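Local structure of SYE1 (Shewanella oneidensis, 4AWT) at residues R27-Q32 / N38-I43; P72-P77 / L168-A173; L180-G185 / R212-V217; Q190-E195 / I249-A254. The protein binds flavin mononucleotide and probably uses it to pass reducing equivalents between nicotinamide nucleotides and CH-CH or carbon-carbon double bonds. The protein carries 1 engineered substitution. One frame throughout, in Å; residues are numbered along the deposited sequence. Where two conformers were deposited one is given.

How the interactions relate
All four contacts join strands, helices and loops of a TIM barrel, but their chemistry changes with place. Interaction 1, about 17 Å from the chain's centre and partly buried, is mainly polar: an asparagine ties a loop to a helix start. Interaction 2 is buried and mixes one direct amide bond, a bridging water and an apolar patch; it touches interaction 1, where Ala30 CB packs 3.6 Å from Pro72 N. Interaction 3, the nearest to the centre, is wholly apolar across its segments while its strand also reaches the flavin. Interaction 4 adds a buried tyrosine-aspartate bond. It adjoins interaction 3, Phe213 CD2 lying 3.6 Å from Phe191 CD1.

Interaction 1: R27-Q32 / N38-I43; sequences RSRASQ and NHMMAI
The flat carboxamide of Asn38 presents ND2 to the loop 27-32 and spends both of its N-H groups there. Ser31 OG lies practically in the amide plane, 3.0 Å from Asn38 ND2, and the bond is fairly straight at 165°. Arg29 O, 2.9 Å from Asn38 ND2, sits off that plane and is met at a more bent 141°. The guanidinium of Arg29 has Arg27 C at its edge, in plane; bends at chi2 and chi3 fold the chain back until Arg29 NH1 donates to Arg27 O at 3.0 Å, while NE bonds Gly353 O. Asn38 is also the N-cap of helix 39-46, its OD1 accepting from Met41 N at 3.1 Å; OD1 caps the helix while ND2 holds the loop that follows the first strand of this TIM barrel, so one amide joins the two. Asn38 was modelled in two conformers, and the bonds given belong to one of them. An alanine at Ser31 would take away OG and would probably leave one N-H of Asn38 without its mate and the amide freer to turn. Beside the polar bonds, Met41 CG packs 4.2 Å from Arg29 CB, and Met41 SD lies 4.2 Å from Ala30 CA.

Interaction 2: P72-P77 / L168-A173; sequences PGIYTP and LNAMEA
Ile74 and Asn169 meet because each first torsion sends its chain toward the other segment. In Ile74, CG1 stands opposite the backbone N (chi1 -162°) and the chain runs on extended, carrying CD1 to the helix. In Asn169, CG is anti to the carbonyl carbon (chi1 -67°), a setting that extends the amide from helix 153-172 toward the loop 72-77. The hydrogen bond that results, Asn169 ND2 to Ile74 O, is 2.9 Å long and close to straight at 158°. Its donor lies in the carbonyl plane, on a lone pair, and the oxygen in turn lies near the plane of the amide. The same nitrogen donates to a water, which itself donates to Tyr75 O at 2.7 Å, so one amide serves two successive carbonyls, the second at one remove. Alongside, Ile74 CD1 rests 3.9 Å from Ala170 CB and equally close to Ala170 CA. In the TIM barrel the loop leads from the second strand, 53-60, into helix 77-92, for which Thr76 is the N-cap; the helix 153-172 comes before the fourth strand, 177-181. Trp83 of helix 77-92 covers Ile74 from another side, and Gln79 OE1 accepts from the backbone N of both Tyr75 and Thr76. With both N-H groups of Asn169 engaged, the rotation of its amide is fixed, and a carbonyl of a loop without regular structure is satisfied in a buried place.

Interaction 3: L180-G185 / R212-V217; sequences LHAANG and RFLDEV. With FMN (flavin mononucleotide), chain B.
Leu180 CD2 is the hub of the contact: it lies 3.8 Å from Val217 CG1 and 4.0 Å from Leu214 CD1. The side chain of Leu180 runs at a slant to both partners. Beside it, Ala182 CB meets Leu214 CD1 at 4.1 Å, extending the same apolar seam by one more residue. With CG anti to the backbone N (chi1 174°), Leu214 swings CD1 back to these two residues. Strand 177-181 and helix 212-225 are a beta-alpha pair of the TIM barrel, the helix packing on the strand's outer side and leading to strand 230-234. His181, next along the strand, turns the other way, to the flavin in the barrel mouth: FMN O2 approaches over one face of its ring, 3.0 Å from His181 NE2. Within the segment, Ala183 N donates to His181 ND1 at 3.2 Å, although the donor is tilted from the ring plane. A leucine in place of His181 would remove ND1 and is likely to leave Ala183 N without that acceptor and the pyrimidine end of the flavin without its imidazole neighbour. Further out, Trp102 stacks on the imidazole and Tyr186 meets it edge-to-face, both probably helping to limit its rotation.

Interaction 4: Q190-E195 / I249-A254; sequences QFIDSE and ILTYTA
In the TIM barrel the short helix 187-192, in the loop after the fourth strand, packs on helix 248-261, which follows the fifth, and Asp193, Ile192, Tyr252 and Thr251 join the two. Tyr252 OH donates to Asp193 OD1 over a short 2.6 Å. The oxygen is met on its syn side, 25° out of the carboxylate plane, and lies at the edge of the phenol ring, in plane; carboxylate and ring planes stand 73° apart. Chi1 of Tyr252, -74°, sets CG anti to the carbonyl carbon and brings the ring's far end across to the turn at Asp193. OD2 of the aspartate is hydrogen-bonded elsewhere, so both oxygens of this buried acid have partners. Ile192 crosses Tyr252 at about a right angle, its CG2 3.7 Å from Tyr252 CZ. Next door, Thr251 OG1 is turned elsewhere, bonding Asp245 and Arg210 NH1; Arg210 also donates to Ile192 O and, with Ser194, lines the pocket of a bound ethyl hydrogen carbonate. The other branch of the threonine does the packing: Thr251 CG2 touches Ile192 CG2 at 3.5 Å, methyl to methyl.

Interaction 1: R27-Q32 / N38-I43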
# COMPACT_ATOMS: atom_id res chain seq x y z
N ARG A 27 7.69 -7.83 -2.10
CA ARG A 27 8.40 -9.10 -2.25
C ARG A 27 9.87 -8.89 -2.59
O ARG A 27 10.65 -9.88 -2.58
CB ARG A 27 7.74 -10.03 -3.25
CG ARG A 27 6.25 -10.25 -3.02
CD ARG A 27 5.90 -10.71 -1.59
NE ARG A 27 6.60 -11.96 -1.25
CZ ARG A 27 6.24 -13.16 -1.67
NH1 ARG A 27 5.10 -13.35 -2.30
NH2 ARG A 27 7.02 -14.21 -1.39
N SER A 28 10.28 -7.69 -2.93
CA SER A 28 11.68 -7.39 -3.18
C SER A 28 12.29 -8.36 -4.21
O SER A 28 13.38 -8.90 -3.99
CB SER A 28 12.47 -7.29 -1.90
OG SER A 28 12.05 -6.16 -1.17
N ARG A 29 11.60 -8.51 -5.33
CA ARG A 29 11.99 -9.39 -6.43
C ARG A 29 12.39 -8.60 -7.66
O ARG A 29 12.62 -9.21 -8.71
CB ARG A 29 10.87 -10.39 -6.78
CG ARG A 29 10.39 -11.32 -5.67
CD ARG A 29 11.52 -12.13 -5.16
NE ARG A 29 11.17 -13.51 -4.65
CZ ARG A 29 10.73 -13.80 -3.43
NH1 ARG A 29 10.36 -12.85 -2.59
NH2 ARG A 29 10.63 -15.07 -3.08
N ALA A 30 12.44 -7.27 -7.63
CA ALA A 30 12.65 -6.52 -8.85
C ALA A 30 14.06 -6.77 -9.40
O ALA A 30 15.03 -6.94 -8.69
CB ALA A 30 12.46 -5.03 -8.59
N SER A 31 14.12 -6.78 -10.74
CA SER A 31 15.37 -7.03 -11.42
C SER A 31 16.37 -5.91 -11.21
O SER A 31 16.02 -4.74 -11.15
CB SER A 31 15.12 -7.21 -12.92
OG SER A 31 14.37 -8.39 -13.12
N GLN A 32 17.63 -6.33 -11.17
CA GLN A 32 18.76 -5.48 -10.95
C GLN A 32 19.68 -5.52 -12.19
O GLN A 32 19.86 -6.58 -12.79
CB GLN A 32 19.57 -5.97 -9.72
CG GLN A 32 18.66 -6.02 -8.46
CD GLN A 32 18.05 -4.67 -8.19
OE1 GLN A 32 18.78 -3.65 -8.16
NE2 GLN A 32 16.75 -4.58 -7.99
N ASN A 38 9.25 -7.63 -13.28
CA ASN A 38 9.78 -8.65 -14.16
C ASN A 38 8.87 -9.87 -14.34
O ASN A 38 7.71 -9.90 -13.92
CB ASN A 38 11.17 -9.06 -13.65
CG ASN A 38 11.06 -9.65 -12.25
OD1 ASN A 38 10.02 -10.17 -11.84
ND2 ASN A 38 12.11 -9.50 -11.51
N HIS A 39 9.44 -10.92 -15.00
CA HIS A 39 8.64 -12.03 -15.40
C HIS A 39 8.10 -12.82 -14.23
O HIS A 39 6.92 -13.18 -14.23
CB HIS A 39 9.47 -12.93 -16.30
CG HIS A 39 8.68 -14.09 -16.82
ND1 HIS A 39 7.72 -14.02 -17.78
CD2 HIS A 39 8.72 -15.33 -16.36
CE1 HIS A 39 7.17 -15.19 -17.98
NE2 HIS A 39 7.78 -16.02 -17.13
N MET A 40 8.91 -13.09 -13.24
CA MET A 40 8.43 -13.89 -12.09
C MET A 40 7.32 -13.10 -11.38
O MET A 40 6.38 -13.69 -10.85
CB MET A 40 9.55 -14.35 -11.19
CG MET A 40 10.23 -13.21 -10.40
SD MET A 40 11.49 -13.81 -9.27
CE MET A 40 12.72 -14.31 -10.49
N MET A 41 7.45 -11.76 -11.38
CA MET A 41 6.39 -10.99 -10.74
C MET A 41 5.09 -11.08 -11.52
O MET A 41 4.01 -11.18 -10.93
CB MET A 41 6.82 -9.55 -10.57
CG MET A 41 7.94 -9.39 -9.55
SD MET A 41 8.70 -7.76 -9.59
CE MET A 41 7.28 -6.68 -9.28
N ALA A 42 5.14 -10.99 -12.87
CA ALA A 42 3.95 -11.11 -13.67
C ALA A 42 3.23 -12.46 -13.43
O ALA A 42 2.03 -12.50 -13.29
CB ALA A 42 4.29 -10.91 -15.13
N ILE A 43 4.03 -13.54 -13.40
CA ILE A 43 3.43 -14.85 -13.11
C ILE A 43 2.80 -14.85 -11.74
O ILE A 43 1.67 -15.32 -11.57
CB ILE A 43 4.50 -15.96 -13.22
CG1 ILE A 43 5.14 -16.02 -14.60
CG2 ILE A 43 3.86 -17.29 -12.82
CD1 ILE A 43 6.26 -17.03 -14.71

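Interaction 2: P72-P77 / L168-A173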
# COMPACT_ATOMS: atom_id res chain seq x y z
N PRO A 72 10.37 -2.68 -6.76
CA PRO A 72 10.24 -2.15 -8.11
C PRO A 72 9.86 -0.70 -8.10
O PRO A 72 9.00 -0.28 -7.34
CB PRO A 72 9.06 -2.98 -8.69
CG PRO A 72 8.22 -3.30 -7.44
CD PRO A 72 9.26 -3.57 -6.37
N GLY A 73 10.46 0.10 -8.99
CA GLY A 73 10.07 1.46 -9.15
C GLY A 73 9.02 1.66 -10.21
O GLY A 73 8.65 0.76 -10.96
N ILE A 74 8.54 2.93 -10.32
CA ILE A 74 7.56 3.30 -11.32
C ILE A 74 7.91 4.64 -11.95
O ILE A 74 7.01 5.38 -12.37
CB ILE A 74 6.13 3.18 -10.79
CG1 ILE A 74 5.07 3.14 -11.89
CG2 ILE A 74 5.83 4.23 -9.72
CD1 ILE A 74 3.79 2.45 -11.45
N TYR A 75 9.19 4.96 -12.04
CA TYR A 75 9.63 6.25 -12.55
C TYR A 75 10.49 6.17 -13.82
O TYR A 75 10.62 7.23 -14.47
CB TYR A 75 10.32 7.10 -11.46
CG TYR A 75 11.49 6.46 -10.83
CD1 TYR A 75 12.78 6.60 -11.37
CD2 TYR A 75 11.39 5.66 -9.68
CE1 TYR A 75 13.87 5.99 -10.81
CE2 TYR A 75 12.47 5.04 -9.12
CZ TYR A 75 13.73 5.22 -9.70
OH TYR A 75 14.82 4.58 -9.16
N THR A 76 11.06 5.06 -14.21
CA THR A 76 11.82 5.00 -15.46
C THR A 76 11.02 4.31 -16.55
O THR A 76 10.07 3.55 -16.27
CB THR A 76 13.13 4.25 -15.26
OG1 THR A 76 12.83 2.85 -15.07
CG2 THR A 76 13.99 4.77 -14.11
N PRO A 77 11.37 4.55 -17.79
CA PRO A 77 10.66 3.88 -18.87
C PRO A 77 10.71 2.34 -18.76
O PRO A 77 9.73 1.66 -19.04
CB PRO A 77 11.37 4.38 -20.15
CG PRO A 77 11.86 5.75 -19.72
CD PRO A 77 12.35 5.57 -18.31
N LEU A 168 0.57 9.02 -13.73
CA LEU A 168 0.53 8.94 -15.17
C LEU A 168 1.33 7.73 -15.64
O LEU A 168 0.91 7.02 -16.58
CB LEU A 168 1.10 10.22 -15.80
CG LEU A 168 0.28 11.47 -15.51
CD1 LEU A 168 1.06 12.67 -16.10
CD2 LEU A 168 -1.10 11.39 -16.09
N ASN A 169 2.47 7.47 -15.02
CA ASN A 169 3.29 6.32 -15.40
C ASN A 169 2.51 5.01 -15.15
O ASN A 169 2.61 4.08 -15.95
CB ASN A 169 4.56 6.32 -14.60
CG ASN A 169 5.49 7.47 -14.93
OD1 ASN A 169 5.29 8.19 -15.93
ND2 ASN A 169 6.51 7.61 -14.13
N ALA A 170 1.77 4.96 -14.05
CA ALA A 170 0.97 3.76 -13.78
C ALA A 170 -0.07 3.55 -14.86
O ALA A 170 -0.33 2.42 -15.28
CB ALA A 170 0.30 3.89 -12.42
N MET A 171 -0.69 4.62 -15.36
CA MET A 171 -1.64 4.48 -16.43
C MET A 171 -0.94 4.01 -17.70
O MET A 171 -1.47 3.15 -18.42
CB MET A 171 -2.44 5.75 -16.67
CG MET A 171 -3.29 6.21 -15.49
SD MET A 171 -4.45 4.99 -14.85
CE MET A 171 -3.51 4.21 -13.58
N GLU A 172 0.25 4.53 -17.97
CA GLU A 172 1.00 4.10 -19.14
C GLU A 172 1.37 2.63 -19.04
O GLU A 172 1.45 1.94 -20.06
CB GLU A 172 2.28 4.93 -19.28
CG GLU A 172 3.08 4.67 -20.54
CD GLU A 172 4.36 5.45 -20.73
OE1 GLU A 172 4.64 6.38 -20.00
OE2 GLU A 172 4.99 5.06 -21.73
N ALA A 173 1.59 2.13 -17.83
CA ALA A 173 1.89 0.73 -17.55
C ALA A 173 0.65 -0.15 -17.59
O ALA A 173 0.78 -1.37 -17.41
CB ALA A 173 2.56 0.58 -16.24
O HOH W 1 8.87 9.34 -14.49

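Interaction 3: L180-G185 / R212-V217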
# COMPACT_ATOMS: atom_id res chain seq x y z
N LEU A 180 -2.62 5.39 -3.17
CA LEU A 180 -1.62 6.18 -2.47
C LEU A 180 -1.31 5.53 -1.14
O LEU A 180 -2.19 5.40 -0.28
CB LEU A 180 -2.17 7.57 -2.24
CG LEU A 180 -1.28 8.52 -1.44
CD1 LEU A 180 0.06 8.72 -2.17
CD2 LEU A 180 -1.99 9.83 -1.19
N HIS A 181 -0.06 5.15 -0.92
CA HIS A 181 0.34 4.59 0.38
C HIS A 181 0.51 5.77 1.35
O HIS A 181 1.55 6.43 1.34
CB HIS A 181 1.62 3.79 0.28
CG HIS A 181 1.85 2.91 1.47
ND1 HIS A 181 1.16 3.04 2.62
CD2 HIS A 181 2.69 1.84 1.55
CE1 HIS A 181 1.58 2.08 3.41
NE2 HIS A 181 2.49 1.33 2.81
N ALA A 182 -0.49 6.04 2.16
CA ALA A 182 -0.45 7.05 3.19
C ALA A 182 -0.52 6.42 4.57
O ALA A 182 -0.90 7.08 5.54
CB ALA A 182 -1.55 8.10 2.97
N ALA A 183 -0.04 5.19 4.67
CA ALA A 183 -0.17 4.33 5.84
C ALA A 183 1.21 3.88 6.31
O ALA A 183 2.25 4.29 5.81
CB ALA A 183 -1.11 3.17 5.50
N ASN A 184 1.17 3.01 7.32
CA ASN A 184 2.22 2.21 7.89
C ASN A 184 3.52 3.01 8.09
O ASN A 184 4.62 2.47 7.92
CB ASN A 184 2.43 0.93 7.09
CG ASN A 184 1.17 0.09 7.14
OD1 ASN A 184 0.25 0.36 7.87
ND2 ASN A 184 1.14 -0.94 6.33
N GLY A 185 3.38 4.24 8.54
CA GLY A 185 4.52 5.00 8.99
C GLY A 185 5.35 5.64 7.89
O GLY A 185 6.42 6.18 8.21
N ARG A 212 -2.66 18.53 5.35
CA ARG A 212 -2.47 19.34 4.14
C ARG A 212 -1.66 18.60 3.09
O ARG A 212 -2.00 18.66 1.90
CB ARG A 212 -1.81 20.68 4.51
CG ARG A 212 -1.78 21.62 3.31
CD ARG A 212 -1.11 22.95 3.71
NE ARG A 212 -1.74 23.58 4.86
CZ ARG A 212 -2.88 24.19 4.90
NH1 ARG A 212 -3.58 24.38 3.79
NH2 ARG A 212 -3.31 24.64 6.09
N PHE A 213 -0.58 17.93 3.47
CA PHE A 213 0.24 17.24 2.48
C PHE A 213 -0.58 16.14 1.81
O PHE A 213 -0.60 16.02 0.58
CB PHE A 213 1.50 16.71 3.12
CG PHE A 213 2.50 16.14 2.15
CD1 PHE A 213 2.96 16.85 1.08
CD2 PHE A 213 3.00 14.86 2.35
CE1 PHE A 213 3.91 16.31 0.21
CE2 PHE A 213 3.94 14.32 1.49
CZ PHE A 213 4.43 15.07 0.45
N LEU A 214 -1.32 15.35 2.61
CA LEU A 214 -2.25 14.37 2.05
C LEU A 214 -3.19 15.01 1.06
O LEU A 214 -3.42 14.51 -0.05
CB LEU A 214 -3.02 13.71 3.19
CG LEU A 214 -4.13 12.75 2.76
CD1 LEU A 214 -3.59 11.50 2.08
CD2 LEU A 214 -4.97 12.35 3.97
N ASP A 215 -3.83 16.14 1.47
CA ASP A 215 -4.77 16.82 0.64
C ASP A 215 -4.18 17.18 -0.72
O ASP A 215 -4.76 16.99 -1.77
CB ASP A 215 -5.29 18.06 1.37
CG ASP A 215 -6.41 18.75 0.66
OD1 ASP A 215 -7.34 18.11 0.22
OD2 ASP A 215 -6.45 19.97 0.76
N GLU A 216 -2.97 17.79 -0.67
CA GLU A 216 -2.34 18.27 -1.86
C GLU A 216 -1.87 17.17 -2.78
O GLU A 216 -1.95 17.27 -4.02
CB GLU A 216 -1.19 19.21 -1.49
CG GLU A 216 -1.70 20.49 -0.84
CD GLU A 216 -0.63 21.45 -0.37
OE1 GLU A 216 0.56 21.09 -0.47
OE2 GLU A 216 -0.95 22.53 0.12
N VAL A 217 -1.34 16.07 -2.20
CA VAL A 217 -0.96 14.92 -3.00
C VAL A 217 -2.19 14.32 -3.68
O VAL A 217 -2.17 14.05 -4.87
CB VAL A 217 -0.19 13.89 -2.16
CG1 VAL A 217 0.01 12.60 -2.96
CG2 VAL A 217 1.14 14.41 -1.68
N1 FMN B . 1.46 -2.94 2.96
C2 FMN B . 1.53 -1.94 2.09
O2 FMN B . 0.71 -0.99 2.10
N3 FMN B . 2.53 -1.93 1.12
C4 FMN B . 3.48 -2.92 1.01
O4 FMN B . 4.29 -2.89 0.04
C4A FMN B . 3.46 -3.90 2.00
N5 FMN B . 4.44 -4.90 2.03
C5A FMN B . 4.15 -6.08 2.76
C6 FMN B . 4.94 -7.19 2.61
C7 FMN B . 4.67 -8.40 3.29
C7M FMN B . 5.52 -9.61 2.98
C8 FMN B . 3.61 -8.43 4.15
C8M FMN B . 3.23 -9.69 4.90
C9 FMN B . 2.80 -7.29 4.32
C9A FMN B . 3.05 -6.11 3.62
N10 FMN B . 2.20 -4.99 3.74
C10 FMN B . 2.37 -3.92 2.89
C1' FMN B . 1.02 -5.07 4.61
C2' FMN B . -0.13 -5.90 4.01
O2' FMN B . -0.71 -5.22 2.90
C3' FMN B . -1.25 -6.15 5.00
O3' FMN B . -1.92 -4.95 5.35
C4' FMN B . -0.83 -6.88 6.28
O4' FMN B . 0.02 -7.99 6.00
C5' FMN B . -2.02 -7.28 7.14
O5' FMN B . -2.88 -8.21 6.45
P FMN B . -2.76 -9.79 6.76
O1P FMN B . -1.42 -10.23 6.24
O2P FMN B . -2.87 -9.96 8.26
O3P FMN B . -3.92 -10.37 5.99

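Interaction 4: Q190-E195 / I249-A254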
# COMPACT_ATOMS: atom_id res chain seq x y z
N GLN A 190 3.95 10.31 8.13
CA GLN A 190 4.85 11.11 8.95
C GLN A 190 4.39 12.58 9.06
O GLN A 190 4.82 13.25 9.99
CB GLN A 190 6.27 11.06 8.40
CG GLN A 190 6.91 9.67 8.53
CD GLN A 190 7.96 9.36 7.52
OE1 GLN A 190 8.76 10.23 7.11
NE2 GLN A 190 8.01 8.14 7.05
N PHE A 191 3.56 13.04 8.14
CA PHE A 191 2.88 14.32 8.27
C PHE A 191 1.58 14.22 9.06
O PHE A 191 1.26 15.10 9.85
CB PHE A 191 2.58 14.97 6.91
CG PHE A 191 3.77 15.57 6.22
CD1 PHE A 191 4.71 14.78 5.55
CD2 PHE A 191 3.99 16.94 6.26
CE1 PHE A 191 5.78 15.35 4.90
CE2 PHE A 191 5.07 17.51 5.63
CZ PHE A 191 5.95 16.71 4.95
N ILE A 192 0.79 13.17 8.81
CA ILE A 192 -0.54 13.07 9.43
C ILE A 192 -0.46 12.96 10.93
O ILE A 192 -1.24 13.59 11.65
CB ILE A 192 -1.30 11.86 8.85
CG1 ILE A 192 -1.59 12.01 7.37
CG2 ILE A 192 -2.60 11.62 9.65
CD1 ILE A 192 -2.14 10.77 6.69
N ASP A 193 0.41 12.09 11.43
CA ASP A 193 0.40 11.70 12.83
C ASP A 193 1.16 12.72 13.67
O ASP A 193 2.32 13.04 13.43
CB ASP A 193 0.96 10.32 13.01
CG ASP A 193 0.05 9.16 12.57
OD1 ASP A 193 -1.08 9.47 12.15
OD2 ASP A 193 0.52 8.01 12.67
N SER A 194 0.48 13.21 14.72
CA SER A 194 0.99 14.35 15.47
C SER A 194 2.36 14.12 16.04
O SER A 194 3.17 15.05 16.10
CB SER A 194 0.01 14.72 16.56
OG SER A 194 -0.14 13.72 17.52
N GLU A 195 2.69 12.90 16.53
CA GLU A 195 3.93 12.74 17.23
C GLU A 195 5.12 12.58 16.25
O GLU A 195 6.27 12.55 16.70
CB GLU A 195 3.85 11.59 18.22
CG GLU A 195 2.72 11.77 19.20
CD GLU A 195 2.51 13.19 19.76
OE1 GLU A 195 3.48 13.46 20.51
OE2 GLU A 195 1.53 13.97 19.52
N ILE A 249 -8.83 9.01 16.46
CA ILE A 249 -10.22 9.01 15.99
C ILE A 249 -10.56 10.30 15.31
O ILE A 249 -11.21 10.30 14.25
CB ILE A 249 -11.20 8.65 17.13
CG1 ILE A 249 -10.78 7.30 17.72
CG2 ILE A 249 -12.63 8.62 16.66
CD1 ILE A 249 -11.82 6.64 18.58
N LEU A 250 -10.14 11.44 15.90
CA LEU A 250 -10.41 12.73 15.27
C LEU A 250 -9.63 12.83 13.96
O LEU A 250 -10.16 13.19 12.93
CB LEU A 250 -10.07 13.86 16.24
CG LEU A 250 -10.24 15.25 15.66
CD1 LEU A 250 -11.64 15.58 15.21
CD2 LEU A 250 -9.77 16.25 16.71
N THR A 251 -8.32 12.56 14.05
CA THR A 251 -7.46 12.77 12.88
C THR A 251 -7.96 11.96 11.68
O THR A 251 -8.03 12.46 10.57
CB THR A 251 -6.04 12.38 13.19
OG1 THR A 251 -5.56 13.24 14.22
CG2 THR A 251 -5.11 12.44 11.98
N TYR A 252 -8.27 10.69 11.93
CA TYR A 252 -8.58 9.77 10.83
C TYR A 252 -10.01 9.85 10.39
O TYR A 252 -10.29 9.61 9.21
CB TYR A 252 -8.08 8.35 11.14
CG TYR A 252 -6.59 8.29 10.99
CD1 TYR A 252 -5.71 8.60 12.00
CD2 TYR A 252 -6.03 7.98 9.75
CE1 TYR A 252 -4.35 8.59 11.81
CE2 TYR A 252 -4.69 7.97 9.54
CZ TYR A 252 -3.82 8.27 10.58
OH TYR A 252 -2.47 8.23 10.31
N THR A 253 -10.96 10.23 11.26
CA THR A 253 -12.30 10.56 10.79
C THR A 253 -12.22 11.78 9.88
O THR A 253 -12.85 11.86 8.84
CB THR A 253 -13.27 10.75 11.97
OG1 THR A 253 -13.34 9.48 12.73
CG2 THR A 253 -14.64 11.06 11.55
N ALA A 254 -11.42 12.78 10.31
CA ALA A 254 -11.22 13.98 9.48
C ALA A 254 -10.56 13.62 8.16
O ALA A 254 -10.99 14.12 7.10
CB ALA A 254 -10.41 15.02 10.22